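Local coordinates for protein phosphoribosylglycinamide synthetase (Anaerococcus prevotii, PDB 4DIM) that probably acts as an ATP-dependent ligase of the ATP-grasp superfamily, binding ATP together with a divalent metal ion such as manganese, at residues 87-92 with 99-104; 114-119 with 250-255; 202-207 with 255-260; 207-212 with 291-296; 259-264 with 275-280. All blocks are in the same frame, centred on the assembly; numbering follows the deposited sequence.

Contact 1. Residues 87-92 with 99-104; sequences LARICD and LNEEAA
Ala88 and Arg89 of helix 84-94 meet the first turn of helix 101-108 in a helix-to-helix contact, apolar at its centre and charged along one margin, beside strand 74-76 of the parallel sheet. The small Ala88 lets the backbones close in: its CB lies 3.5 Å from Glu101 CA, with Ala104 CB 3.9 Å away. Leu99 extends the apolar patch, its CD2 touching Leu87 CG at 4.0 Å. At the margin Arg89 grips the carboxylate of Glu101 side-on with two nitrogens. Arg89 NE donates to Glu101 OE2 (3.1 Å, 165°), and Arg89 NH2 reaches the syn lone pair of Glu101 OE1 at 2.8 Å, although the guanidinium and carboxylate planes are 55° apart. Arg89 NH1 turns to Asp61 in a second salt bridge. Glu101 N donates almost straight to Asp92 OD2 at 3.1 Å, coming from above the Asp92 carboxylate plane, while Asn100, the N-cap, receives Ala103 N on its OD1. Two side chains thus satisfy amides of the first turn. The positive end of the helix dipole would be expected to favour a charged Asp92, and Arg89 probably offsets the repulsion between Asp92 and Glu101.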
# COMPACT_ATOMS: atom_id res chain seq x y z
N LEU A 87 13.64 -3.51 -7.08
CA LEU A 87 13.94 -4.50 -6.03
C LEU A 87 13.92 -5.94 -6.57
O LEU A 87 14.83 -6.73 -6.30
CB LEU A 87 12.92 -4.41 -4.92
CG LEU A 87 12.99 -5.48 -3.83
CD1 LEU A 87 14.36 -5.54 -3.19
CD2 LEU A 87 11.98 -5.16 -2.76
N ALA A 88 12.87 -6.27 -7.32
CA ALA A 88 12.70 -7.58 -7.92
C ALA A 88 13.92 -7.96 -8.80
O ALA A 88 14.42 -9.09 -8.68
CB ALA A 88 11.41 -7.60 -8.73
N ARG A 89 14.45 -7.00 -9.61
CA ARG A 89 15.63 -7.26 -10.42
C ARG A 89 16.86 -7.46 -9.52
O ARG A 89 17.62 -8.41 -9.75
CB ARG A 89 15.91 -6.17 -11.46
CG ARG A 89 16.75 -6.75 -12.64
CD ARG A 89 16.86 -5.81 -13.83
NE ARG A 89 15.62 -5.79 -14.61
CZ ARG A 89 15.39 -4.99 -15.65
NH1 ARG A 89 16.32 -4.13 -16.06
NH2 ARG A 89 14.22 -5.05 -16.29
N ILE A 90 17.04 -6.58 -8.50
CA ILE A 90 18.15 -6.72 -7.52
C ILE A 90 18.17 -8.18 -7.00
O ILE A 90 19.19 -8.84 -7.06
CB ILE A 90 18.04 -5.70 -6.33
CG1 ILE A 90 18.36 -4.30 -6.77
CG2 ILE A 90 18.97 -6.10 -5.15
CD1 ILE A 90 17.79 -3.29 -5.87
N CYS A 91 17.02 -8.66 -6.53
CA CYS A 91 16.90 -10.01 -6.00
C CYS A 91 17.14 -11.08 -7.03
O CYS A 91 17.80 -12.06 -6.70
CB CYS A 91 15.53 -10.18 -5.35
SG CYS A 91 15.25 -9.01 -4.01
N ASP A 92 16.61 -10.92 -8.25
CA ASP A 92 16.82 -11.89 -9.32
C ASP A 92 18.28 -11.97 -9.79
O ASP A 92 18.70 -13.04 -10.23
CB ASP A 92 15.92 -11.57 -10.54
CG ASP A 92 14.49 -11.98 -10.35
OD1 ASP A 92 14.10 -12.26 -9.18
OD2 ASP A 92 13.74 -12.01 -11.35
N LEU A 99 10.77 -10.90 -3.77
CA LEU A 99 9.88 -11.18 -4.91
C LEU A 99 10.70 -11.25 -6.21
O LEU A 99 11.79 -10.69 -6.27
CB LEU A 99 8.76 -10.15 -5.04
CG LEU A 99 9.07 -8.78 -5.71
CD1 LEU A 99 7.81 -7.96 -5.87
CD2 LEU A 99 10.08 -7.98 -4.92
N ASN A 100 10.18 -11.95 -7.24
CA ASN A 100 10.88 -12.10 -8.52
C ASN A 100 10.30 -11.06 -9.51
O ASN A 100 9.21 -10.56 -9.28
CB ASN A 100 10.85 -13.57 -9.05
CG ASN A 100 9.49 -14.14 -9.41
OD1 ASN A 100 8.74 -13.55 -10.17
ND2 ASN A 100 9.18 -15.35 -8.97
N GLU A 101 11.05 -10.71 -10.56
CA GLU A 101 10.62 -9.66 -11.48
C GLU A 101 9.36 -10.01 -12.29
O GLU A 101 8.55 -9.11 -12.53
CB GLU A 101 11.74 -9.25 -12.42
CG GLU A 101 11.51 -7.88 -13.03
CD GLU A 101 12.65 -7.38 -13.90
OE1 GLU A 101 12.56 -6.21 -14.35
OE2 GLU A 101 13.63 -8.13 -14.11
N GLU A 102 9.18 -11.26 -12.69
CA GLU A 102 7.98 -11.61 -13.46
C GLU A 102 6.70 -11.41 -12.63
O GLU A 102 5.68 -11.04 -13.20
CB GLU A 102 8.05 -13.03 -14.07
CG GLU A 102 8.31 -14.18 -13.12
CD GLU A 102 8.40 -15.55 -13.76
OE1 GLU A 102 8.91 -16.47 -13.09
OE2 GLU A 102 8.00 -15.70 -14.94
N ALA A 103 6.77 -11.54 -11.29
CA ALA A 103 5.62 -11.34 -10.39
C ALA A 103 5.29 -9.87 -10.19
O ALA A 103 4.12 -9.50 -10.08
CB ALA A 103 5.90 -11.97 -9.03
N ALA A 104 6.36 -9.05 -10.08
CA ALA A 104 6.30 -7.60 -9.90
C ALA A 104 5.69 -6.92 -11.15
O ALA A 104 4.92 -5.96 -11.02
CB ALA A 104 7.69 -7.08 -9.61

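Contact 2. Residues 114-119 with 250-255; sequences KEAFKK and IKALGL
Phe117 and Leu253 form the tight part of a buried contact of apolar side chains between helix 110-120 and the C-terminal end of helix 236-253. The phenyl ring of Phe117 brings its CE1 to 3.7 Å from Leu253 CD1, and the two side chains meet at a slant. On the same ring, Ala252 CB lies at the edge near the ring plane, 4.2 Å from Phe117 CD1. A chi1 of -68° sets Phe117 CG anti to the carbonyl carbon, beside the backbone N; from there the ring meets both Leu253 and Ala252. Next to it the packing thins. Ala116 CA and Ala252 CA mark the closest approach of the two backbones, 5.7 Å apart, yet Ala116 CB stays 4.5 Å from Ala252 CB. The nearer neighbour of Ala116 CB is the carbonyl oxygen of Ala252, at 3.7 Å, and Leu253 CD2 borders the same methyl. No hydrogen bond crosses between the segments. Lys119 and Lys251, on the solvent side, do not touch each other. On the inner side Ile273 packs on Phe117, while Met106, Met113 and Leu276 touch Leu253. A Schellman motif, in which Gly254 has a positive phi, turns the chain out of helix 236-253. The arrangement is helix-to-helix packing within the ATP-grasp domain, joining helices 110-120 and 236-253 through small alanines and a Phe-Leu pair.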
# COMPACT_ATOMS: atom_id res chain seq x y z
N LYS A 114 -5.07 -9.49 -14.54
CA LYS A 114 -6.44 -9.98 -14.75
C LYS A 114 -6.46 -11.26 -15.58
O LYS A 114 -7.45 -12.00 -15.54
CB LYS A 114 -7.29 -8.87 -15.41
CG LYS A 114 -7.42 -7.60 -14.57
CD LYS A 114 -8.68 -7.50 -13.76
CE LYS A 114 -8.91 -6.08 -13.23
NZ LYS A 114 -9.13 -6.02 -11.75
N GLU A 115 -5.39 -11.52 -16.35
CA GLU A 115 -5.23 -12.72 -17.16
C GLU A 115 -4.94 -13.92 -16.23
O GLU A 115 -5.45 -15.02 -16.44
CB GLU A 115 -4.09 -12.52 -18.19
CG GLU A 115 -4.04 -13.57 -19.28
CD GLU A 115 -2.81 -13.54 -20.18
OE1 GLU A 115 -1.69 -13.32 -19.66
OE2 GLU A 115 -2.96 -13.82 -21.39
N ALA A 116 -4.11 -13.69 -15.22
CA ALA A 116 -3.78 -14.68 -14.21
C ALA A 116 -4.99 -14.97 -13.35
O ALA A 116 -5.26 -16.12 -13.04
CB ALA A 116 -2.64 -14.18 -13.34
N PHE A 117 -5.72 -13.95 -12.96
CA PHE A 117 -6.92 -14.12 -12.17
C PHE A 117 -7.99 -14.89 -12.93
O PHE A 117 -8.68 -15.65 -12.27
CB PHE A 117 -7.45 -12.75 -11.71
CG PHE A 117 -6.59 -11.99 -10.71
CD1 PHE A 117 -5.47 -12.59 -10.12
CD2 PHE A 117 -6.98 -10.75 -10.23
CE1 PHE A 117 -4.73 -11.91 -9.14
CE2 PHE A 117 -6.27 -10.11 -9.23
CZ PHE A 117 -5.14 -10.68 -8.70
N LYS A 118 -8.12 -14.78 -14.28
CA LYS A 118 -9.14 -15.63 -14.93
C LYS A 118 -8.67 -17.09 -14.92
O LYS A 118 -9.47 -17.97 -14.58
CB LYS A 118 -9.50 -15.17 -16.39
CG LYS A 118 -8.36 -15.14 -17.41
CD LYS A 118 -8.84 -15.27 -18.87
CE LYS A 118 -10.00 -14.37 -19.30
NZ LYS A 118 -10.26 -14.45 -20.78
N LYS A 119 -7.37 -17.31 -15.18
CA LYS A 119 -6.71 -18.62 -15.28
C LYS A 119 -6.79 -19.39 -13.95
O LYS A 119 -7.11 -20.58 -13.94
CB LYS A 119 -5.24 -18.41 -15.67
CG LYS A 119 -4.46 -19.69 -15.88
CD LYS A 119 -2.97 -19.44 -15.95
CE LYS A 119 -2.22 -20.75 -15.91
NZ LYS A 119 -0.75 -20.55 -16.00
N ILE A 250 -2.02 -14.46 -4.45
CA ILE A 250 -0.60 -14.56 -4.17
C ILE A 250 -0.00 -15.64 -5.02
O ILE A 250 1.03 -15.42 -5.64
CB ILE A 250 -0.37 -14.81 -2.65
CG1 ILE A 250 -0.54 -13.46 -1.88
CG2 ILE A 250 1.00 -15.42 -2.40
CD1 ILE A 250 -0.81 -13.61 -0.45
N LYS A 251 -0.66 -16.78 -5.08
CA LYS A 251 -0.18 -17.90 -5.86
C LYS A 251 -0.43 -17.68 -7.36
O LYS A 251 0.51 -17.87 -8.13
CB LYS A 251 -0.77 -19.23 -5.38
CG LYS A 251 0.15 -20.42 -5.74
CD LYS A 251 0.21 -21.54 -4.65
CE LYS A 251 1.55 -22.27 -4.61
NZ LYS A 251 1.72 -23.27 -5.72
N ALA A 252 -1.62 -17.16 -7.78
CA ALA A 252 -1.91 -16.83 -9.22
C ALA A 252 -0.81 -15.95 -9.86
O ALA A 252 -0.48 -16.12 -11.04
CB ALA A 252 -3.25 -16.11 -9.35
N LEU A 253 -0.26 -15.04 -9.09
CA LEU A 253 0.77 -14.11 -9.50
C LEU A 253 2.21 -14.53 -9.13
O LEU A 253 3.15 -13.90 -9.60
CB LEU A 253 0.46 -12.76 -8.85
CG LEU A 253 -0.84 -12.12 -9.29
CD1 LEU A 253 -1.19 -11.02 -8.37
CD2 LEU A 253 -0.74 -11.58 -10.71
N GLY A 254 2.38 -15.56 -8.30
CA GLY A 254 3.70 -16.06 -7.93
C GLY A 254 4.49 -15.18 -6.97
O GLY A 254 5.73 -15.17 -7.04
N LEU A 255 3.80 -14.48 -6.06
CA LEU A 255 4.49 -13.65 -5.10
C LEU A 255 5.12 -14.49 -4.01
O LEU A 255 4.49 -15.44 -3.57
CB LEU A 255 3.56 -12.62 -4.45
CG LEU A 255 3.25 -11.38 -5.25
CD1 LEU A 255 2.15 -11.65 -6.21
CD2 LEU A 255 2.78 -10.28 -4.36

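Contact 3. Residues 202-207 with 255-260; sequences VYKNDV and LNNCAV
Val202, the residue most enclosed by this contact, pairs with Cys258 where strand 194-203 runs antiparallel to strand 258-267. Val202 N donates to Cys258 O at 3.0 Å and 172°, and Cys258 N returns a more bent bond to Val202 O. The CG1 methyl of Val202 lies 3.7 Å from Cys258 SG and also borders Val260 CG2, while its CG2 faces Asn256 OD1. Asn257 and Cys258 both stand opposite Val202, a G1 beta bulge in which Asn257 takes the positive phi. The bulge is set against a type I' turn, Tyr203 to Asp206, that links strands 194-203 and 206-219, and two asparagines fasten the one to the other. Asn257 OD1 accepts Lys204 N at 3.0 Å and 173°, nearly in line with its C=O. A chi1 of -166° sets Asn256 CG anti to the backbone N, and Asn256 OD1 takes Asn205 N at 2.8 Å, the donor standing above the amide plane. The Asn205 amide lies almost parallel to that of Asn256, its OD1 3.3 Å from Asn256 CG. An alanine in place of Asn256 would probably deprive Asn205 N of this acceptor and let the Asn205 side chain turn more freely. Val202 also packs against Ile250 of helix 236-253.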
# COMPACT_ATOMS: atom_id res chain seq x y z
N VAL A 202 3.99 -13.33 2.79
CA VAL A 202 4.30 -14.64 2.23
C VAL A 202 5.83 -14.97 2.44
O VAL A 202 6.69 -14.16 2.15
CB VAL A 202 3.81 -14.79 0.76
CG1 VAL A 202 4.35 -13.71 -0.16
CG2 VAL A 202 4.10 -16.18 0.20
N TYR A 203 6.14 -16.15 2.98
CA TYR A 203 7.53 -16.61 3.23
C TYR A 203 7.67 -18.09 2.90
O TYR A 203 6.99 -18.91 3.51
CB TYR A 203 7.89 -16.37 4.70
CG TYR A 203 9.21 -16.97 5.13
CD1 TYR A 203 10.40 -16.51 4.60
CD2 TYR A 203 9.27 -17.92 6.15
CE1 TYR A 203 11.63 -17.00 5.05
CE2 TYR A 203 10.49 -18.40 6.61
CZ TYR A 203 11.66 -17.96 6.04
OH TYR A 203 12.88 -18.40 6.50
N LYS A 204 8.55 -18.42 1.96
CA LYS A 204 8.77 -19.80 1.51
C LYS A 204 7.43 -20.42 1.07
O LYS A 204 7.12 -21.57 1.39
CB LYS A 204 9.46 -20.65 2.58
CG LYS A 204 10.86 -20.16 2.93
CD LYS A 204 11.40 -20.95 4.12
CE LYS A 204 12.90 -20.80 4.30
NZ LYS A 204 13.65 -21.81 3.52
N ASN A 205 6.62 -19.60 0.39
CA ASN A 205 5.33 -19.92 -0.22
C ASN A 205 4.19 -20.21 0.80
O ASN A 205 3.10 -20.58 0.38
CB ASN A 205 5.50 -21.05 -1.25
CG ASN A 205 6.28 -20.58 -2.48
OD1 ASN A 205 6.04 -19.48 -3.02
ND2 ASN A 205 7.24 -21.35 -2.95
N ASP A 206 4.39 -19.88 2.10
CA ASP A 206 3.37 -20.01 3.12
C ASP A 206 2.90 -18.58 3.49
O ASP A 206 3.69 -17.72 3.89
CB ASP A 206 3.89 -20.82 4.34
CG ASP A 206 4.16 -22.32 4.06
OD1 ASP A 206 3.24 -23.00 3.50
OD2 ASP A 206 5.25 -22.83 4.44
N VAL A 207 1.61 -18.35 3.33
CA VAL A 207 0.99 -17.08 3.67
C VAL A 207 0.71 -17.13 5.17
O VAL A 207 -0.14 -17.90 5.65
CB VAL A 207 -0.27 -16.83 2.82
CG1 VAL A 207 -0.99 -15.55 3.26
CG2 VAL A 207 0.09 -16.77 1.35
N LEU A 255 3.80 -14.48 -6.06
CA LEU A 255 4.49 -13.65 -5.10
C LEU A 255 5.12 -14.49 -4.01
O LEU A 255 4.49 -15.44 -3.57
CB LEU A 255 3.56 -12.62 -4.45
CG LEU A 255 3.25 -11.38 -5.25
CD1 LEU A 255 2.15 -11.65 -6.21
CD2 LEU A 255 2.78 -10.28 -4.36
N ASN A 256 6.32 -14.12 -3.54
CA ASN A 256 6.94 -14.83 -2.44
C ASN A 256 7.98 -13.97 -1.72
O ASN A 256 8.47 -13.00 -2.27
CB ASN A 256 7.59 -16.12 -2.95
CG ASN A 256 7.98 -17.09 -1.88
OD1 ASN A 256 7.38 -17.13 -0.81
ND2 ASN A 256 9.03 -17.87 -2.12
N ASN A 257 8.26 -14.31 -0.46
CA ASN A 257 9.29 -13.68 0.37
C ASN A 257 9.14 -12.16 0.34
O ASN A 257 10.11 -11.39 0.17
CB ASN A 257 10.66 -14.11 -0.09
CG ASN A 257 10.92 -15.61 -0.05
OD1 ASN A 257 10.36 -16.34 0.77
ND2 ASN A 257 11.84 -16.11 -0.88
N CYS A 258 7.90 -11.75 0.54
CA CYS A 258 7.52 -10.36 0.53
C CYS A 258 6.31 -10.15 1.37
O CYS A 258 5.51 -11.06 1.57
CB CYS A 258 7.26 -9.87 -0.90
SG CYS A 258 5.88 -10.69 -1.74
N ALA A 259 6.17 -8.89 1.84
CA ALA A 259 4.97 -8.40 2.52
C ALA A 259 4.06 -8.00 1.38
O ALA A 259 4.56 -7.68 0.31
CB ALA A 259 5.31 -7.23 3.43
N VAL A 260 2.77 -8.11 1.54
CA VAL A 260 1.80 -7.82 0.48
C VAL A 260 0.74 -6.84 0.94
O VAL A 260 0.28 -6.84 2.08
CB VAL A 260 1.13 -9.16 0.02
CG1 VAL A 260 0.03 -8.94 -1.03
CG2 VAL A 260 2.19 -10.16 -0.48

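Contact 4. Residues 207-212 with 291-296; sequences VLFVMP and INYGIE
Tyr293, in the last turn of helix 285-293, reaches across to Phe209 and Met211 on strand 206-219 of the large antiparallel sheet, a buried helix-on-sheet contact. The tyrosine brings its hydroxyl end against both strand residues: Tyr293 OH lies 3.5 Å from Met211 CB and 3.6 Å from Phe209 CB. Tyr293 CE2 sits over one face of the Phe209 ring, offset toward the rim and 3.8 Å from Phe209 CD1. The rings are inclined by 45°, neither stacked nor edge-to-face. Met211, a selenomethionine, slides past Tyr293 in the opposite direction and places SE 3.9 Å from Tyr293 CE2. Met211 SE also touches Asn292, 3.6 Å from Asn292 CB. Asn292 OD1 stands over the centre of one face of the neighbouring Tyr293 ring. Trp314 adds a third ring, edge-to-face with Tyr293 and also meeting Phe209. The result is an aromatic cluster with a Met-aromatic contact, SE lying 54° off the normal of the Tyr293 ring.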
# COMPACT_ATOMS: atom_id res chain seq x y z
N VAL A 207 1.61 -18.35 3.33
CA VAL A 207 0.99 -17.08 3.67
C VAL A 207 0.71 -17.13 5.17
O VAL A 207 -0.14 -17.90 5.65
CB VAL A 207 -0.27 -16.83 2.82
CG1 VAL A 207 -0.99 -15.55 3.26
CG2 VAL A 207 0.09 -16.77 1.35
N LEU A 208 1.49 -16.35 5.92
CA LEU A 208 1.40 -16.30 7.38
C LEU A 208 0.06 -15.76 7.84
O LEU A 208 -0.50 -16.25 8.82
CB LEU A 208 2.51 -15.39 7.90
CG LEU A 208 3.94 -15.81 7.51
CD1 LEU A 208 4.96 -15.04 8.29
CD2 LEU A 208 4.15 -17.32 7.67
N PHE A 209 -0.42 -14.74 7.17
CA PHE A 209 -1.70 -14.17 7.52
C PHE A 209 -2.30 -13.34 6.38
O PHE A 209 -1.65 -13.04 5.39
CB PHE A 209 -1.55 -13.27 8.78
CG PHE A 209 -0.70 -12.05 8.55
CD1 PHE A 209 -1.23 -10.90 8.01
CD2 PHE A 209 0.64 -12.05 8.91
CE1 PHE A 209 -0.45 -9.79 7.80
CE2 PHE A 209 1.43 -10.94 8.66
CZ PHE A 209 0.88 -9.82 8.12
N VAL A 210 -3.55 -13.00 6.55
CA VAL A 210 -4.29 -12.05 5.74
C VAL A 210 -5.05 -11.22 6.76
O VAL A 210 -5.84 -11.76 7.55
CB VAL A 210 -5.17 -12.62 4.61
CG1 VAL A 210 -5.71 -11.50 3.74
CG2 VAL A 210 -4.38 -13.59 3.75
N MSE A 211 -4.71 -9.92 6.84
CA MSE A 211 -5.34 -9.03 7.79
C MSE A 211 -6.19 -7.97 7.08
O MSE A 211 -5.66 -6.92 6.70
CB MSE A 211 -4.27 -8.34 8.65
CG MSE A 211 -4.87 -7.57 9.85
SE MSE A 211 -3.58 -6.35 10.61
CE MSE A 211 -3.73 -5.10 9.31
N PRO A 212 -7.52 -8.15 7.02
CA PRO A 212 -8.39 -7.10 6.47
C PRO A 212 -8.31 -5.81 7.28
O PRO A 212 -7.99 -5.83 8.45
CB PRO A 212 -9.79 -7.73 6.54
CG PRO A 212 -9.54 -9.19 6.53
CD PRO A 212 -8.29 -9.39 7.29
N ILE A 291 0.18 -3.59 15.93
CA ILE A 291 -0.90 -3.49 16.95
C ILE A 291 -1.79 -4.78 16.97
O ILE A 291 -2.00 -5.36 18.02
CB ILE A 291 -1.78 -2.22 16.70
CG1 ILE A 291 -1.05 -0.94 17.11
CG2 ILE A 291 -3.12 -2.31 17.40
CD1 ILE A 291 -1.60 0.37 16.50
N ASN A 292 -2.31 -5.16 15.80
CA ASN A 292 -3.23 -6.29 15.65
C ASN A 292 -2.67 -7.63 16.02
O ASN A 292 -3.42 -8.41 16.59
CB ASN A 292 -3.71 -6.36 14.23
CG ASN A 292 -4.73 -7.36 13.95
OD1 ASN A 292 -4.41 -8.40 13.40
ND2 ASN A 292 -5.99 -7.07 14.29
N TYR A 293 -1.41 -7.92 15.72
CA TYR A 293 -0.84 -9.23 16.11
C TYR A 293 0.14 -9.17 17.28
O TYR A 293 0.57 -10.22 17.75
CB TYR A 293 -0.11 -9.85 14.93
CG TYR A 293 -1.04 -10.19 13.79
CD1 TYR A 293 -1.96 -11.21 13.90
CD2 TYR A 293 -1.01 -9.46 12.61
CE1 TYR A 293 -2.84 -11.51 12.87
CE2 TYR A 293 -1.90 -9.73 11.57
CZ TYR A 293 -2.79 -10.79 11.70
OH TYR A 293 -3.67 -11.12 10.72
N GLY A 294 0.50 -7.96 17.74
CA GLY A 294 1.48 -7.78 18.80
C GLY A 294 2.86 -8.28 18.40
O GLY A 294 3.54 -8.97 19.18
N ILE A 295 3.27 -7.90 17.19
CA ILE A 295 4.55 -8.32 16.61
C ILE A 295 5.39 -7.11 16.18
O ILE A 295 4.97 -5.95 16.34
CB ILE A 295 4.30 -9.26 15.38
CG1 ILE A 295 3.46 -8.57 14.30
CG2 ILE A 295 3.70 -10.59 15.80
CD1 ILE A 295 3.40 -9.25 13.04
N GLU A 296 6.61 -7.42 15.68
CA GLU A 296 7.60 -6.50 15.08
C GLU A 296 7.70 -6.88 13.59
O GLU A 296 8.42 -7.80 13.21
CB GLU A 296 8.93 -6.63 15.81
CG GLU A 296 8.84 -6.19 17.26
CD GLU A 296 10.14 -6.30 18.01
OE1 GLU A 296 10.49 -7.42 18.47
OE2 GLU A 296 10.84 -5.26 18.11

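Contact 5. Residues 259-264 with 275-280; sequences AVNVDM and ELTGRV
Leu276 and Val262 form a non-hydrogen-bonded pair of the antiparallel hairpin 258-267/270-277, their side chains lying side by side and pointing the same way. Leu276 is the bump: its CD1 nestles against both methyls of Val262, 3.8 Å from Val262 CG2, and Leu276 CD2 fits against Val260 CG1 at 3.9 Å. An alanine in place of Leu276 would probably open a gap beside these two valines and loosen the apolar face. The opposite face is polar. There Thr277 CG2 fills the hollow between Asn261 CB, 3.9 Å away, and one face of the Arg279 guanidinium. Asp263 OD2 rests against the aliphatic part of Glu275, 3.3 Å from Glu275 CG. A chi2 of -68° bends the Glu275 chain at CD, and its OE1 forms a salt bridge with Lys110. Asn261 and Thr277 exchange two nearly straight backbone bonds, the shorter being Thr277 N to Asn261 O at 2.9 Å. Beyond them Gly278 centres an inverse gamma turn that swings the chain round, bringing Val280 CB to 4.1 Å from Ala259 CB. Other polar ends are held from outside: Asn261 OD1 by Gln199, Thr277 OG1 and Arg279 NE by Asp81. Ala249 and Leu253 of helix 236-253 pack on Leu276, Tyr297 of helix 297-305 touches Ala259 and Val280, and strand 194-203 continues the sheet beyond 258-267.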
# COMPACT_ATOMS: atom_id res chain seq x y z
N ALA A 259 6.17 -8.89 1.84
CA ALA A 259 4.97 -8.40 2.52
C ALA A 259 4.06 -8.00 1.38
O ALA A 259 4.56 -7.68 0.31
CB ALA A 259 5.31 -7.23 3.43
N VAL A 260 2.77 -8.11 1.54
CA VAL A 260 1.80 -7.82 0.48
C VAL A 260 0.74 -6.84 0.94
O VAL A 260 0.28 -6.84 2.08
CB VAL A 260 1.13 -9.16 0.02
CG1 VAL A 260 0.03 -8.94 -1.03
CG2 VAL A 260 2.19 -10.16 -0.48
N ASN A 261 0.34 -6.00 0.00
CA ASN A 261 -0.64 -4.94 0.16
C ASN A 261 -1.69 -5.12 -0.89
O ASN A 261 -1.33 -5.26 -2.04
CB ASN A 261 0.04 -3.57 0.01
CG ASN A 261 -0.92 -2.42 0.15
OD1 ASN A 261 -1.45 -2.18 1.23
ND2 ASN A 261 -1.32 -1.83 -0.94
N VAL A 262 -2.95 -5.18 -0.48
CA VAL A 262 -4.11 -5.45 -1.32
C VAL A 262 -5.26 -4.41 -1.13
O VAL A 262 -5.54 -3.94 -0.01
CB VAL A 262 -4.68 -6.87 -1.04
CG1 VAL A 262 -5.51 -7.35 -2.22
CG2 VAL A 262 -3.55 -7.86 -0.73
N ASP A 263 -5.93 -4.09 -2.27
CA ASP A 263 -7.11 -3.23 -2.35
C ASP A 263 -8.23 -4.15 -2.76
O ASP A 263 -8.18 -4.75 -3.83
CB ASP A 263 -6.95 -2.07 -3.36
CG ASP A 263 -5.80 -1.10 -3.12
OD1 ASP A 263 -5.47 -0.83 -1.94
OD2 ASP A 263 -5.31 -0.51 -4.12
N MSE A 264 -9.21 -4.28 -1.88
CA MSE A 264 -10.38 -5.10 -2.03
C MSE A 264 -11.64 -4.28 -2.27
O MSE A 264 -11.70 -3.09 -2.02
CB MSE A 264 -10.62 -5.89 -0.71
CG MSE A 264 -9.37 -6.58 -0.03
SE MSE A 264 -8.85 -8.16 -0.90
CE MSE A 264 -10.63 -9.17 -1.24
N GLU A 275 -6.31 -4.20 -6.67
CA GLU A 275 -4.86 -4.06 -6.80
C GLU A 275 -4.14 -4.96 -5.78
O GLU A 275 -4.65 -5.18 -4.69
CB GLU A 275 -4.38 -2.59 -6.59
CG GLU A 275 -5.13 -1.46 -7.27
CD GLU A 275 -5.04 -1.38 -8.79
OE1 GLU A 275 -4.30 -2.19 -9.40
OE2 GLU A 275 -5.71 -0.49 -9.38
N LEU A 276 -2.94 -5.42 -6.13
CA LEU A 276 -2.11 -6.27 -5.28
C LEU A 276 -0.63 -5.98 -5.57
O LEU A 276 -0.19 -6.14 -6.70
CB LEU A 276 -2.43 -7.75 -5.54
CG LEU A 276 -1.90 -8.70 -4.44
CD1 LEU A 276 -2.94 -9.76 -4.01
CD2 LEU A 276 -0.63 -9.38 -4.85
N THR A 277 0.15 -5.59 -4.56
CA THR A 277 1.58 -5.30 -4.75
C THR A 277 2.41 -6.10 -3.70
O THR A 277 1.97 -6.28 -2.59
CB THR A 277 1.82 -3.79 -4.76
OG1 THR A 277 3.20 -3.49 -4.69
CG2 THR A 277 1.15 -3.08 -3.66
N GLY A 278 3.61 -6.56 -4.07
CA GLY A 278 4.49 -7.30 -3.18
C GLY A 278 5.34 -6.45 -2.25
O GLY A 278 6.54 -6.66 -2.13
N ARG A 279 4.71 -5.48 -1.57
CA ARG A 279 5.34 -4.69 -0.52
C ARG A 279 4.24 -4.24 0.52
O ARG A 279 3.03 -4.31 0.27
CB ARG A 279 6.18 -3.53 -1.06
CG ARG A 279 5.51 -2.61 -2.06
CD ARG A 279 4.69 -1.56 -1.39
NE ARG A 279 3.79 -0.89 -2.33
CZ ARG A 279 2.77 -0.10 -1.98
NH1 ARG A 279 2.01 0.46 -2.89
NH2 ARG A 279 2.51 0.11 -0.70
N VAL A 280 4.71 -3.83 1.68
CA VAL A 280 3.84 -3.40 2.75
C VAL A 280 3.15 -2.10 2.40
O VAL A 280 3.75 -1.23 1.81
CB VAL A 280 4.63 -3.27 4.08
CG1 VAL A 280 5.59 -2.07 4.06
CG2 VAL A 280 3.69 -3.19 5.27

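In the fold
Contacts 3 and 5 share strand 258-267 and have centres about 11 Å apart, so one strand carries both the bulge and the hairpin. Contact 2 joins them through Leu255, whose CD2 lies 3.6 Å from Leu276 CD2. Contact 1 touches this group by packing alone: Ala103 CB is 3.4 Å from Leu253 O. Contact 4 lies on strand 206-219 of the same sheet, and its centre is about 24 Å from that of contact 1. In ATP-grasp enzymes the nucleotide lies between two antiparallel sheets; the sheet reached by contacts 3, 4 and 5 is consistent with one wall of such a site.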